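TIR-like domain-containing protein (PDB 7EBD) is a bacterial STING-family protein, paired in a two-subunit assembly whose subunits together hold C2E. Local coordinates at residues Gly17-Ala22 against Ser149-Cys154. Residues are numbered along the deposited sequence; the frame is centred on the assembly and turned at random.
Sequences GFVKLA and SFCREC. With C2E (9,9'-[(2R,3R,3aS,5S,7aR,9R,10R,10aS,12S,14aR)-3,5,10,12-tetrahydroxy-5,12-dioxidooctahydro-2H,7H-difuro[3,2-d:3',2'-j][1,3,7,9,2,8]tetraoxadiphosphacyclododecine-2,9-diyl]bis(2-amino-1,9-dihydro-6H-purin-6-one)), chain E.
In the C2E pocket of this prokaryotic STING domain, one wall is the long helix 6-28, and the short helix 149-154 packs behind it, with Cys151 set against Val19 and Lys20. The example illustrates how a helix that meets its ligand on one side can be backed on another by a short helix from far along the chain. Across the rear contact a single sulfur does most of the touching. With SG anti to its own carbonyl carbon (chi1 -62°), Cys151 directs the thiol at the helix backbone, where SG lies 3.9 Å from Lys20 CA and 4.1 Å from Val19 O. The Val19 branch CG1 makes an apolar approach to the same sulfur at 4.2 Å, giving a small, buried meeting that Phe15 and Ala23 of helix 6-28 extend. Lys20 meets the sulfur through its CA, whereas the amino end leads off toward Glu16, with which it forms a long, weak ion pair. The backbone N of Cys151 is hydrogen-bonded to Asp148 OD1, just ahead of the short helix.

On the ligand side, the chain makes a wider pi-type turn at Gly17 to Val19. Phe18 has CG anti to its backbone N (chi1 172°), which lays the ring over one face of a guanine base, the two planes tilted by about 23°. Its CE1 stands 3.5 Å from C2E C2, while the carbonyl of neighbouring Gly17 approaches the same base with O 3.5 Å from C2E C8.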
ATOM      1  N   GLY A  17       1.481   5.154   5.136  1.00 18.30           N
ATOM      2  CA  GLY A  17       0.405   4.190   5.190  1.00 13.05           C
ATOM      3  C   GLY A  17       0.613   2.995   6.089  1.00 16.86           C
ATOM      4  O   GLY A  17      -0.295   2.166   6.204  1.00 20.07           O
ATOM      5  N   PHE A  18       1.770   2.863   6.738  1.00 17.41           N
ATOM      6  CA  PHE A  18       2.007   1.687   7.567  1.00 19.27           C
ATOM      7  C   PHE A  18       2.963   1.949   8.724  1.00 10.85           C
ATOM      8  O   PHE A  18       2.588   1.786   9.890  1.00 27.43           O
ATOM      9  CB  PHE A  18       2.540   0.536   6.711  1.00 12.63           C
ATOM     10  CG  PHE A  18       2.987  -0.652   7.512  1.00 12.03           C
ATOM     11  CD1 PHE A  18       2.058  -1.488   8.112  1.00 17.38           C
ATOM     12  CD2 PHE A  18       4.335  -0.931   7.672  1.00  7.98           C
ATOM     13  CE1 PHE A  18       2.465  -2.581   8.856  1.00 12.57           C
ATOM     14  CE2 PHE A  18       4.748  -2.021   8.414  1.00 11.73           C
ATOM     15  CZ  PHE A  18       3.813  -2.848   9.007  1.00 15.02           C
ATOM     16  N   VAL A  19       4.198   2.352   8.413  1.00 11.15           N
ATOM     17  CA  VAL A  19       5.245   2.427   9.433  1.00 15.64           C
ATOM     18  C   VAL A  19       4.860   3.408  10.533  1.00 13.09           C
ATOM     19  O   VAL A  19       4.978   3.108  11.727  1.00 19.16           O
ATOM     20  CB  VAL A  19       6.592   2.805   8.793  1.00 21.51           C
ATOM     21  CG1 VAL A  19       7.659   2.972   9.867  1.00  8.11           C
ATOM     22  CG2 VAL A  19       7.008   1.752   7.788  1.00 14.70           C
ATOM     23  N   LYS A  20       4.407   4.602  10.146  1.00 20.14           N
ATOM     24  CA  LYS A  20       4.041   5.616  11.131  1.00 21.95           C
ATOM     25  C   LYS A  20       2.901   5.133  12.021  1.00 16.09           C
ATOM     26  O   LYS A  20       2.957   5.261  13.251  1.00 20.98           O
ATOM     27  CB  LYS A  20       3.674   6.917  10.418  1.00 21.82           C
ATOM     28  CG  LYS A  20       3.374   8.084  11.342  1.00 42.77           C
ATOM     29  CD  LYS A  20       3.279   9.385  10.560  1.00 48.47           C
ATOM     30  CE  LYS A  20       2.199   9.319   9.493  1.00 60.37           C
ATOM     31  NZ  LYS A  20       0.829   9.397  10.073  1.00 69.06           N
ATOM     32  N   LEU A  21       1.861   4.557  11.412  1.00 21.46           N
ATOM     33  CA  LEU A  21       0.718   4.076  12.183  1.00 15.87           C
ATOM     34  C   LEU A  21       1.113   2.921  13.096  1.00 18.32           C
ATOM     35  O   LEU A  21       0.663   2.849  14.246  1.00 23.21           O
ATOM     36  CB  LEU A  21      -0.402   3.648  11.236  1.00 17.51           C
ATOM     37  CG  LEU A  21      -0.769   4.612  10.106  1.00 36.90           C
ATOM     38  CD1 LEU A  21      -1.820   3.994   9.192  1.00 34.26           C
ATOM     39  CD2 LEU A  21      -1.250   5.944  10.663  1.00 34.81           C
ATOM     40  N   ALA A  22       1.957   2.010  12.602  1.00 17.49           N
ATOM     41  CA  ALA A  22       2.392   0.885  13.424  1.00 15.09           C
ATOM     42  C   ALA A  22       3.226   1.354  14.610  1.00 23.45           C
ATOM     43  O   ALA A  22       3.052   0.862  15.731  1.00 25.94           O
ATOM     44  CB  ALA A  22       3.178  -0.113  12.574  1.00 12.72           C
ATOM     45  N   SER A 149       9.209  10.652  16.386  1.00 26.93           N
ATOM     46  CA  SER A 149       9.663  10.205  17.701  1.00 30.95           C
ATOM     47  C   SER A 149       9.295   8.747  17.953  1.00 22.28           C
ATOM     48  O   SER A 149      10.122   7.966  18.441  1.00 29.05           O
ATOM     49  CB  SER A 149       9.080  11.103  18.793  1.00 36.34           C
ATOM     50  OG  SER A 149       9.552  12.434  18.668  1.00 32.96           O
ATOM     51  N   PHE A 150       8.061   8.360  17.624  1.00 20.74           N
ATOM     52  CA  PHE A 150       7.640   6.975  17.822  1.00 29.03           C
ATOM     53  C   PHE A 150       8.454   6.025  16.949  1.00 29.22           C
ATOM     54  O   PHE A 150       8.922   4.976  17.415  1.00 30.47           O
ATOM     55  CB  PHE A 150       6.147   6.833  17.519  1.00 26.58           C
ATOM     56  CG  PHE A 150       5.261   7.657  18.411  1.00 21.41           C
ATOM     57  CD1 PHE A 150       5.723   8.129  19.630  1.00 33.83           C
ATOM     58  CD2 PHE A 150       3.962   7.954  18.033  1.00 20.60           C
ATOM     59  CE1 PHE A 150       4.908   8.886  20.453  1.00 31.58           C
ATOM     60  CE2 PHE A 150       3.140   8.710  18.852  1.00 34.77           C
ATOM     61  CZ  PHE A 150       3.614   9.176  20.064  1.00 30.34           C
ATOM     62  N   CYS A 151       8.637   6.386  15.677  1.00 24.17           N
ATOM     63  CA  CYS A 151       9.403   5.547  14.761  1.00 22.03           C
ATOM     64  C   CYS A 151      10.859   5.448  15.197  1.00 28.34           C
ATOM     65  O   CYS A 151      11.447   4.360  15.195  1.00 29.15           O
ATOM     66  CB  CYS A 151       9.296   6.097  13.341  1.00 24.26           C
ATOM     67  SG  CYS A 151       7.616   6.113  12.684  1.00 28.58           S
ATOM     68  N   ARG A 152      11.463   6.582  15.556  1.00 21.77           N
ATOM     69  CA  ARG A 152      12.814   6.554  16.104  1.00 26.84           C
ATOM     70  C   ARG A 152      12.886   5.683  17.350  1.00 30.31           C
ATOM     71  O   ARG A 152      13.924   5.070  17.623  1.00 24.20           O
ATOM     72  CB  ARG A 152      13.282   7.977  16.420  1.00 34.34           C
ATOM     73  CG  ARG A 152      14.785   8.110  16.597  1.00 36.22           C
ATOM     74  CD  ARG A 152      15.175   9.468  17.166  1.00 44.53           C
ATOM     75  NE  ARG A 152      14.548  10.580  16.456  1.00 53.17           N
ATOM     76  CZ  ARG A 152      13.623  11.376  16.983  1.00 59.36           C
ATOM     77  NH1 ARG A 152      13.215  11.185  18.230  1.00 58.29           N
ATOM     78  NH2 ARG A 152      13.106  12.365  16.264  1.00 48.76           N
ATOM     79  N   GLU A 153      11.788   5.602  18.101  1.00 25.59           N
ATOM     80  CA  GLU A 153      11.780   4.821  19.332  1.00 18.41           C
ATOM     81  C   GLU A 153      11.720   3.321  19.062  1.00 24.90           C
ATOM     82  O   GLU A 153      12.439   2.549  19.706  1.00 31.94           O
ATOM     83  CB  GLU A 153      10.599   5.253  20.206  1.00 23.80           C
ATOM     84  CG  GLU A 153      10.464   4.496  21.516  1.00 32.87           C
ATOM     85  CD  GLU A 153      11.403   5.008  22.592  1.00 56.41           C
ATOM     86  OE1 GLU A 153      12.127   5.994  22.337  1.00 60.45           O
ATOM     87  OE2 GLU A 153      11.416   4.424  23.696  1.00 67.53           O
ATOM     88  N   CYS A 154      10.880   2.880  18.119  1.00 25.83           N
ATOM     89  CA  CYS A 154      10.563   1.457  18.032  1.00 24.01           C
ATOM     90  C   CYS A 154      10.694   0.839  16.641  1.00 26.94           C
ATOM     91  O   CYS A 154      10.330  -0.333  16.473  1.00 17.48           O
ATOM     92  CB  CYS A 154       9.144   1.208  18.555  1.00 18.13           C
ATOM     93  SG  CYS A 154       7.854   1.960  17.545  1.00 26.77           S
TER
HETATM   94  P1  C2E E 402      -1.242   2.268   1.107  1.00 14.68           P
HETATM   95  O2P C2E E 402      -2.499   2.333   1.941  1.00 19.33           O
HETATM   96  O1P C2E E 402      -0.678   3.663   1.146  1.00 15.14           O
HETATM   97  O5' C2E E 402      -0.052   1.347   1.757  1.00 16.10           O
HETATM   98  C5' C2E E 402       1.239   1.517   1.262  1.00  4.91           C
HETATM   99  C4' C2E E 402       2.101   0.287   1.666  1.00  9.30           C
HETATM  100  O4' C2E E 402       2.189   0.219   2.966  1.00 10.59           O
HETATM  101  C3' C2E E 402       1.412  -1.025   1.233  1.00  5.68           C
HETATM  102  O3' C2E E 402       1.818  -1.361  -0.009  1.00 19.97           O
HETATM  103  C2' C2E E 402       1.929  -2.027   2.280  1.00 10.14           C
HETATM  104  O2' C2E E 402       3.292  -2.514   1.908  1.00  9.45           O
HETATM  105  C1' C2E E 402       2.014  -1.337   3.389  1.00 10.34           C
HETATM  106  N9  C2E E 402       0.827  -1.511   4.179  1.00 18.19           N
HETATM  107  C8  C2E E 402      -0.222  -0.676   4.132  1.00 16.20           C
HETATM  108  N7  C2E E 402      -1.108  -1.197   5.009  1.00 13.64           N
HETATM  109  C5  C2E E 402      -0.585  -2.305   5.551  1.00 21.38           C
HETATM  110  C6  C2E E 402      -1.118  -3.299   6.590  1.00 24.14           C
HETATM  111  O6  C2E E 402      -2.190  -3.149   7.069  1.00 17.95           O
HETATM  112  N1  C2E E 402      -0.318  -4.416   6.986  1.00 26.17           N
HETATM  113  C2  C2E E 402       0.985  -4.611   6.411  1.00 23.41           C
HETATM  114  N2  C2E E 402       1.799  -5.743   6.810  1.00 25.77           N
HETATM  115  N3  C2E E 402       1.494  -3.665   5.421  1.00 17.62           N
HETATM  116  C4  C2E E 402       0.654  -2.506   5.020  1.00  5.51           C
HETATM  117  P11 C2E E 402       0.824  -2.479  -0.738  1.00 13.00           P
HETATM  118  O21 C2E E 402       0.738  -3.829  -0.067  1.00 18.12           O
HETATM  119  O11 C2E E 402       1.439  -2.748  -2.091  1.00 11.82           O
HETATM  120  O5A C2E E 402      -0.609  -1.710  -1.014  1.00 19.35           O
HETATM  121  C5A C2E E 402      -0.488  -0.769  -2.046  1.00 10.63           C
HETATM  122  C4A C2E E 402      -1.747  -0.002  -2.170  1.00 12.09           C
HETATM  123  O4A C2E E 402      -2.730  -0.788  -2.515  1.00 16.73           O
HETATM  124  C3A C2E E 402      -2.186   0.660  -0.690  1.00 12.98           C
HETATM  125  O3A C2E E 402      -1.507   1.986  -0.503  1.00 16.94           O
HETATM  126  C2A C2E E 402      -3.397   0.811  -0.747  1.00 17.59           C
HETATM  127  O2A C2E E 402      -3.754   2.082  -1.471  1.00  6.43           O
HETATM  128  C1A C2E E 402      -3.900  -0.452  -1.621  1.00 11.68           C
HETATM  129  N91 C2E E 402      -4.185  -1.458  -0.833  1.00 22.29           N
HETATM  130  C81 C2E E 402      -3.442  -2.519  -0.463  1.00  8.66           C
HETATM  131  N71 C2E E 402      -4.202  -3.264   0.362  1.00 15.59           N
HETATM  132  C51 C2E E 402      -5.383  -2.665   0.484  1.00 18.04           C
HETATM  133  C61 C2E E 402      -6.631  -3.045   1.278  1.00 15.63           C
HETATM  134  O61 C2E E 402      -6.638  -4.030   1.930  1.00 19.94           O
HETATM  135  N11 C2E E 402      -7.788  -2.208   1.235  1.00 17.44           N
HETATM  136  C21 C2E E 402      -7.775  -1.006   0.442  1.00 14.72           C
HETATM  137  N21 C2E E 402      -8.950  -0.154   0.398  1.00 21.54           N
HETATM  138  N31 C2E E 402      -6.581  -0.648  -0.315  1.00 16.03           N
HETATM  139  C41 C2E E 402      -5.379  -1.529  -0.266  1.00  5.22           C